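Local coordinates for Agap007691-pb (Anopheles gambiae, PDB 5C98), which is of unknown function but belongs to the serpin family, many of whose members trap and inhibit serine proteases, at residues F195-A200 with F372-I376; C37-V41 with V283-T287; D14-V18 with Q81-L85. All coordinates share one frame. Numbering follows the deposited sequence.

Interaction 1: F195-A200 with F372-I376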
# COMPACT_ATOMS: atom_id res chain seq x y z
N PHE A 195 -20.33 -0.56 -15.39
CA PHE A 195 -19.81 -0.79 -14.05
C PHE A 195 -20.52 0.20 -13.14
O PHE A 195 -20.63 1.38 -13.48
CB PHE A 195 -18.29 -0.58 -13.99
CG PHE A 195 -17.67 -0.92 -12.66
CD1 PHE A 195 -17.61 0.02 -11.67
CD2 PHE A 195 -17.15 -2.18 -12.42
CE1 PHE A 195 -17.06 -0.28 -10.44
CE2 PHE A 195 -16.61 -2.48 -11.18
CZ PHE A 195 -16.55 -1.55 -10.21
N GLN A 196 -21.01 -0.25 -12.00
CA GLN A 196 -21.86 0.57 -11.13
C GLN A 196 -20.98 1.45 -10.24
O GLN A 196 -20.91 1.28 -9.03
CB GLN A 196 -22.80 -0.29 -10.29
CG GLN A 196 -23.80 -1.12 -11.05
CD GLN A 196 -24.96 -1.64 -10.20
OE1 GLN A 196 -25.02 -1.41 -8.97
NE2 GLN A 196 -25.89 -2.33 -10.85
N PHE A 197 -20.33 2.42 -10.87
CA PHE A 197 -19.48 3.34 -10.13
C PHE A 197 -20.32 4.16 -9.17
O PHE A 197 -21.45 4.54 -9.48
CB PHE A 197 -18.76 4.29 -11.07
CG PHE A 197 -17.74 3.63 -11.96
CD1 PHE A 197 -16.49 3.27 -11.48
CD2 PHE A 197 -18.01 3.42 -13.30
CE1 PHE A 197 -15.55 2.69 -12.31
CE2 PHE A 197 -17.06 2.86 -14.13
CZ PHE A 197 -15.84 2.50 -13.64
N ILE A 198 -19.75 4.48 -8.01
CA ILE A 198 -20.49 5.26 -7.02
C ILE A 198 -20.87 6.63 -7.57
O ILE A 198 -21.95 7.14 -7.27
CB ILE A 198 -19.70 5.35 -5.69
CG1 ILE A 198 -20.58 5.94 -4.57
CG2 ILE A 198 -18.43 6.18 -5.85
CD1 ILE A 198 -20.03 5.68 -3.19
N ASN A 199 -20.02 7.23 -8.42
CA ASN A 199 -20.24 8.55 -8.99
C ASN A 199 -20.81 8.51 -10.40
O ASN A 199 -21.03 9.57 -10.99
CB ASN A 199 -18.92 9.35 -9.00
CG ASN A 199 -17.84 8.71 -9.87
OD1 ASN A 199 -17.72 7.50 -9.94
ND2 ASN A 199 -17.05 9.54 -10.54
N ALA A 200 -21.03 7.32 -10.98
CA ALA A 200 -21.47 7.17 -12.36
C ALA A 200 -22.03 5.76 -12.54
O ALA A 200 -21.39 4.90 -13.17
CB ALA A 200 -20.30 7.42 -13.31
N PHE A 372 -11.84 -0.35 -5.69
CA PHE A 372 -12.17 0.23 -6.98
C PHE A 372 -13.66 0.51 -6.99
O PHE A 372 -14.49 -0.41 -7.03
CB PHE A 372 -11.74 -0.71 -8.11
CG PHE A 372 -11.90 -0.10 -9.45
CD1 PHE A 372 -11.04 0.88 -9.85
CD2 PHE A 372 -12.95 -0.45 -10.28
CE1 PHE A 372 -11.18 1.51 -11.09
CE2 PHE A 372 -13.09 0.16 -11.53
CZ PHE A 372 -12.24 1.13 -11.91
N SER A 373 -14.00 1.81 -6.93
CA SER A 373 -15.36 2.28 -6.77
C SER A 373 -15.73 3.44 -7.68
O SER A 373 -16.92 3.62 -7.93
CB SER A 373 -15.57 2.76 -5.35
OG SER A 373 -15.28 1.70 -4.47
N LYS A 374 -14.77 4.26 -8.14
CA LYS A 374 -15.01 5.57 -8.72
C LYS A 374 -14.58 5.59 -10.18
O LYS A 374 -13.52 5.04 -10.54
CB LYS A 374 -14.22 6.62 -7.93
CG LYS A 374 -14.43 8.04 -8.46
CD LYS A 374 -13.60 9.08 -7.73
CE LYS A 374 -13.78 10.45 -8.35
NZ LYS A 374 -12.88 11.45 -7.73
N TYR A 375 -15.41 6.24 -11.00
CA TYR A 375 -15.08 6.46 -12.40
C TYR A 375 -14.22 7.71 -12.53
O TYR A 375 -14.64 8.81 -12.15
CB TYR A 375 -16.34 6.63 -13.24
CG TYR A 375 -16.00 6.93 -14.66
CD1 TYR A 375 -15.26 6.02 -15.42
CD2 TYR A 375 -16.39 8.11 -15.25
CE1 TYR A 375 -14.93 6.29 -16.73
CE2 TYR A 375 -16.08 8.39 -16.57
CZ TYR A 375 -15.34 7.48 -17.30
OH TYR A 375 -15.04 7.79 -18.62
N ILE A 376 -13.02 7.53 -13.10
CA ILE A 376 -12.09 8.62 -13.40
C ILE A 376 -11.92 8.60 -14.91
O ILE A 376 -11.37 7.64 -15.46
CB ILE A 376 -10.74 8.42 -12.71
CG1 ILE A 376 -10.94 8.24 -11.20
CG2 ILE A 376 -9.80 9.59 -13.02
CD1 ILE A 376 -9.72 7.78 -10.43
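Phe-197 and Tyr-375 give up more surface here than any other residues of the two segments. Phe-197 points at the chain just past strand 366-372, and Tyr-375 CB sits over its ring face, 3.6 Å from the centroid and 15° off the normal, a CH-pi contact. Phe-372 meets the same ring obliquely, with its CE2 3.6 Å from Phe-197 CE1, and turns its edge to the face of Phe-195 in a T-shaped pair with centroids 5.4 Å apart. The four rings make one aromatic cluster. Polar bonds fix its outer side. Phe-197 to Ala-200 is a type I turn, which brings Asn-199 round to bind the main chain of Tyr-375 twice: its OD1 accepts from Tyr-375 N (2.8 Å) and its ND2 donates to Tyr-375 O (3.0 Å). A third bond runs from Ile-198 N to Ser-373 O (3.0 Å). So the turn from s4C (191-194) to s3C (204-219) of serpin sheet C is stitched to the exit of sheet B's s5B (366-372). Beneath the cluster, Val-205 of strand 204-219 touches Phe-195, Phe-197 and Tyr-375, while Pro-279 of strand 270-287 meets Phe-195 and Phe-372, and Val-283 also packs on Phe-372.

Interaction 2: C37-V41 with V283-T287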
# COMPACT_ATOMS: atom_id res chain seq x y z
N CYS A 37 -14.01 7.30 -3.32
CA CYS A 37 -12.70 7.36 -3.96
C CYS A 37 -12.14 5.97 -4.18
O CYS A 37 -12.53 5.00 -3.52
CB CYS A 37 -11.68 8.06 -3.05
SG CYS A 37 -12.20 9.71 -2.54
N ASN A 38 -11.19 5.87 -5.10
CA ASN A 38 -10.38 4.67 -5.25
C ASN A 38 -9.19 4.80 -4.32
O ASN A 38 -8.78 5.90 -3.96
CB ASN A 38 -9.94 4.45 -6.70
CG ASN A 38 -11.10 4.23 -7.62
OD1 ASN A 38 -12.17 3.87 -7.17
ND2 ASN A 38 -10.91 4.47 -8.92
N CYS A 39 -8.67 3.67 -3.88
CA CYS A 39 -7.59 3.68 -2.90
C CYS A 39 -6.71 2.47 -3.13
O CYS A 39 -7.20 1.41 -3.51
CB CYS A 39 -8.18 3.66 -1.48
SG CYS A 39 -6.94 3.65 -0.17
N ALA A 40 -5.41 2.65 -2.93
CA ALA A 40 -4.47 1.57 -2.73
C ALA A 40 -3.46 2.07 -1.71
O ALA A 40 -2.92 3.18 -1.86
CB ALA A 40 -3.78 1.18 -4.04
N VAL A 41 -3.24 1.29 -0.66
CA VAL A 41 -2.27 1.59 0.38
C VAL A 41 -1.48 0.33 0.72
O VAL A 41 -1.92 -0.80 0.50
CB VAL A 41 -2.91 2.18 1.66
CG1 VAL A 41 -3.43 3.59 1.38
CG2 VAL A 41 -4.04 1.29 2.19
N VAL A 283 -5.24 1.40 -10.23
CA VAL A 283 -5.36 2.35 -9.14
C VAL A 283 -3.96 2.90 -8.93
O VAL A 283 -3.00 2.13 -8.81
CB VAL A 283 -5.91 1.71 -7.84
CG1 VAL A 283 -5.90 2.69 -6.68
CG2 VAL A 283 -7.32 1.24 -8.07
N ARG A 284 -3.83 4.21 -8.95
CA ARG A 284 -2.58 4.88 -8.65
C ARG A 284 -2.94 6.03 -7.73
O ARG A 284 -3.51 7.02 -8.18
CB ARG A 284 -1.90 5.38 -9.91
CG ARG A 284 -0.51 5.96 -9.61
CD ARG A 284 0.06 6.70 -10.76
NE ARG A 284 0.57 5.82 -11.79
CZ ARG A 284 0.02 5.65 -12.99
NH1 ARG A 284 -1.10 6.28 -13.33
NH2 ARG A 284 0.60 4.83 -13.87
N GLU A 285 -2.63 5.90 -6.44
CA GLU A 285 -3.20 6.77 -5.43
C GLU A 285 -2.16 7.22 -4.43
O GLU A 285 -1.43 6.39 -3.86
CB GLU A 285 -4.36 6.09 -4.70
CG GLU A 285 -5.64 5.86 -5.55
CD GLU A 285 -6.35 7.12 -5.98
OE1 GLU A 285 -6.22 8.18 -5.32
OE2 GLU A 285 -7.07 7.06 -7.02
N LYS A 286 -2.10 8.53 -4.21
CA LYS A 286 -1.27 9.16 -3.21
C LYS A 286 -2.08 9.29 -1.93
O LYS A 286 -3.23 9.76 -1.97
CB LYS A 286 -0.85 10.54 -3.70
CG LYS A 286 0.02 11.33 -2.73
CD LYS A 286 0.55 12.61 -3.36
CE LYS A 286 -0.53 13.63 -3.60
NZ LYS A 286 -0.05 14.69 -4.52
N THR A 287 -1.51 8.87 -0.81
CA THR A 287 -2.16 8.93 0.49
C THR A 287 -1.19 9.51 1.50
O THR A 287 -0.01 9.71 1.23
CB THR A 287 -2.62 7.54 0.94
OG1 THR A 287 -1.50 6.65 1.01
CG2 THR A 287 -3.65 6.99 -0.04
O HOH W 1 -9.90 8.08 -6.51
O HOH W 2 -1.07 5.18 -1.26
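Val-283 lays its CG1 methyl against the start of strand 39-41, 3.7 Å from Ala-40 CB and 3.6 Å from Cys-39 C. That is the apolar heart of the contact. Glu-285, one step further along the same face, buries slightly more surface: its aliphatic part covers the backbone, with CG 3.9 Å from Cys-39 CA and CB 4.0 Å from Ala-40 N. Thr-287 then reaches Val-41, its OG1 3.6 Å from Val-41 CG1. Arg-284 and Lys-286 point their CA-to-CB bonds away from strand 39-41. The short strand segments cross at 68° with axes 6.1 Å apart, and no direct hydrogen bond joins them, as expected of two layers packed face to face. In serpin terms this is sheet A lying on sheet B: residues 283-287 pair with strand 320-328, whereas 39-41 pairs antiparallel with strand 366-372 in sheet B, with Phe-29 of helix 15-32 against Cys-39 and Val-41. Water bridges the polar groups that the crossing strands cannot pair directly. Water 1 accepts from Asn-38 N at 2.9 Å and donates to Glu-285 OE2 at 3.1 Å. Water 2 lies 2.8 Å from Ala-40 O, 2.9 Å from Glu-285 O and 2.7 Å from Thr-287 OG1, filling the gap where the strands diverge. Ala-40 N, under Glu-285 CB, has no partner in the model. The amide end of Asn-38 turns elsewhere, its OD1 accepting from Ser-373 N and Lys-374 N.

Interaction 3: D14-V18 with Q81-L85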
# COMPACT_ATOMS: atom_id res chain seq x y z
N ASP A 14 7.88 -15.33 12.59
CA ASP A 14 7.28 -14.90 11.33
C ASP A 14 5.76 -15.00 11.31
O ASP A 14 5.10 -14.12 10.77
CB ASP A 14 7.85 -15.70 10.15
CG ASP A 14 9.13 -15.10 9.57
OD1 ASP A 14 9.24 -13.85 9.47
OD2 ASP A 14 10.03 -15.88 9.21
N ASP A 15 5.20 -16.08 11.86
CA ASP A 15 3.75 -16.21 11.94
C ASP A 15 3.15 -15.03 12.69
O ASP A 15 2.13 -14.46 12.27
CB ASP A 15 3.38 -17.50 12.67
CG ASP A 15 3.47 -18.72 11.79
OD1 ASP A 15 4.02 -18.60 10.67
OD2 ASP A 15 3.00 -19.79 12.22
N ALA A 16 3.79 -14.63 13.78
CA ALA A 16 3.32 -13.51 14.59
C ALA A 16 3.43 -12.19 13.83
O ALA A 16 2.55 -11.33 13.97
CB ALA A 16 4.14 -13.42 15.88
N ILE A 17 4.50 -11.99 13.06
CA ILE A 17 4.65 -10.76 12.28
C ILE A 17 3.52 -10.65 11.26
O ILE A 17 2.92 -9.58 11.10
CB ILE A 17 6.03 -10.74 11.58
CG1 ILE A 17 7.14 -10.52 12.60
CG2 ILE A 17 6.08 -9.64 10.53
CD1 ILE A 17 8.54 -10.92 12.11
N VAL A 18 3.22 -11.74 10.55
CA VAL A 18 2.14 -11.71 9.55
C VAL A 18 0.80 -11.46 10.21
O VAL A 18 -0.02 -10.68 9.70
CB VAL A 18 2.13 -12.99 8.71
CG1 VAL A 18 0.87 -13.05 7.82
CG2 VAL A 18 3.37 -13.08 7.88
N GLN A 81 15.32 -7.23 12.02
CA GLN A 81 14.01 -7.63 11.52
C GLN A 81 13.58 -6.74 10.36
O GLN A 81 13.09 -7.22 9.33
CB GLN A 81 13.00 -7.58 12.67
CG GLN A 81 11.54 -7.86 12.27
CD GLN A 81 10.54 -7.49 13.38
OE1 GLN A 81 10.07 -6.37 13.47
NE2 GLN A 81 10.25 -8.45 14.24
N GLN A 82 13.73 -5.43 10.50
CA GLN A 82 13.34 -4.53 9.43
C GLN A 82 14.09 -4.89 8.16
O GLN A 82 13.50 -4.97 7.08
CB GLN A 82 13.62 -3.08 9.83
CG GLN A 82 12.98 -2.04 8.92
CD GLN A 82 13.72 -1.80 7.63
OE1 GLN A 82 14.85 -2.23 7.44
NE2 GLN A 82 13.09 -1.07 6.74
N GLN A 83 15.39 -5.16 8.28
CA GLN A 83 16.21 -5.44 7.11
C GLN A 83 15.72 -6.69 6.40
O GLN A 83 15.63 -6.74 5.17
CB GLN A 83 17.68 -5.62 7.53
CG GLN A 83 18.38 -4.35 7.91
CD GLN A 83 19.79 -4.60 8.40
OE1 GLN A 83 20.00 -5.21 9.44
NE2 GLN A 83 20.75 -4.17 7.61
N ARG A 84 15.46 -7.75 7.17
CA ARG A 84 15.02 -9.01 6.60
C ARG A 84 13.66 -8.84 5.92
O ARG A 84 13.45 -9.33 4.80
CB ARG A 84 14.96 -10.05 7.73
CG ARG A 84 14.59 -11.45 7.30
CD ARG A 84 14.72 -12.42 8.49
NE ARG A 84 13.86 -12.05 9.61
CZ ARG A 84 12.56 -12.32 9.68
NH1 ARG A 84 11.96 -12.96 8.68
NH2 ARG A 84 11.86 -11.96 10.75
N LEU A 85 12.74 -8.17 6.59
CA LEU A 85 11.39 -8.04 6.04
C LEU A 85 11.38 -7.15 4.81
O LEU A 85 10.66 -7.44 3.84
CB LEU A 85 10.45 -7.48 7.09
CG LEU A 85 10.22 -8.41 8.30
CD1 LEU A 85 9.26 -7.72 9.24
CD2 LEU A 85 9.68 -9.77 7.91
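One carboxylate oxygen carries the polar side of this contact. Asp-14 OD1 accepts a good hydrogen bond from Arg-84 NH1 at 3.0 Å and a weak one from Arg-84 NH2 at 3.5 Å, so the salt bridge is a fork from the edge of the guanidinium onto a single atom. Asp-14 is the first residue modelled, and its main chain is also engaged: its O accepts a hydrogen bond from Val-18 N at 3.0 Å, in the first turn of helix 15-32. Leu-85 N is met in the same i to i+4 way by Gln-81 O at 2.9 Å. Gln-81 spends its OE1 on Arg-47 NH2 in helix 43-51, while its NE2 lies 3.7 Å from Ile-17 CD1. Ile-17, the most covered residue, extends across the gap, with CG2 3.9 Å from Leu-85 CD1 and CD1 3.7 Å from Arg-84 NH2. Helices 15-32 and 75-89 are A and D in serpin order, and Leu-85 continues down onto helix 43-51, the B helix. With Asp-14 and Arg-84 exposed, the ion pair faces solvent while Ile-17 and Leu-85 pack beneath, which implies a modest, charge-flanked touch between helices rather than an extended hydrophobic interface.

Interaction 2 is the buried one, interaction 1 is partly buried at the edge of the fold, and interaction 3 is a surface contact between helices. The first two touch: Asn-38 OD1 lies 2.8 Å from both Ser-373 N and Lys-374 N, probable hydrogen bonds. Strand 270-287 supplies one side of interaction 2 and also packs on Phe-195 and Phe-372 of interaction 1. Interaction 3 lies about 36 Å from interaction 1, centre to centre, but helix 15-32 runs from it toward strand 39-41. The chemistry varies accordingly: aromatic rings with direct backbone and Asn-199 hydrogen bonds in 1, small apolar groups, aliphatic Glu-285 and bridging water in 2, an exposed ion pair in 3.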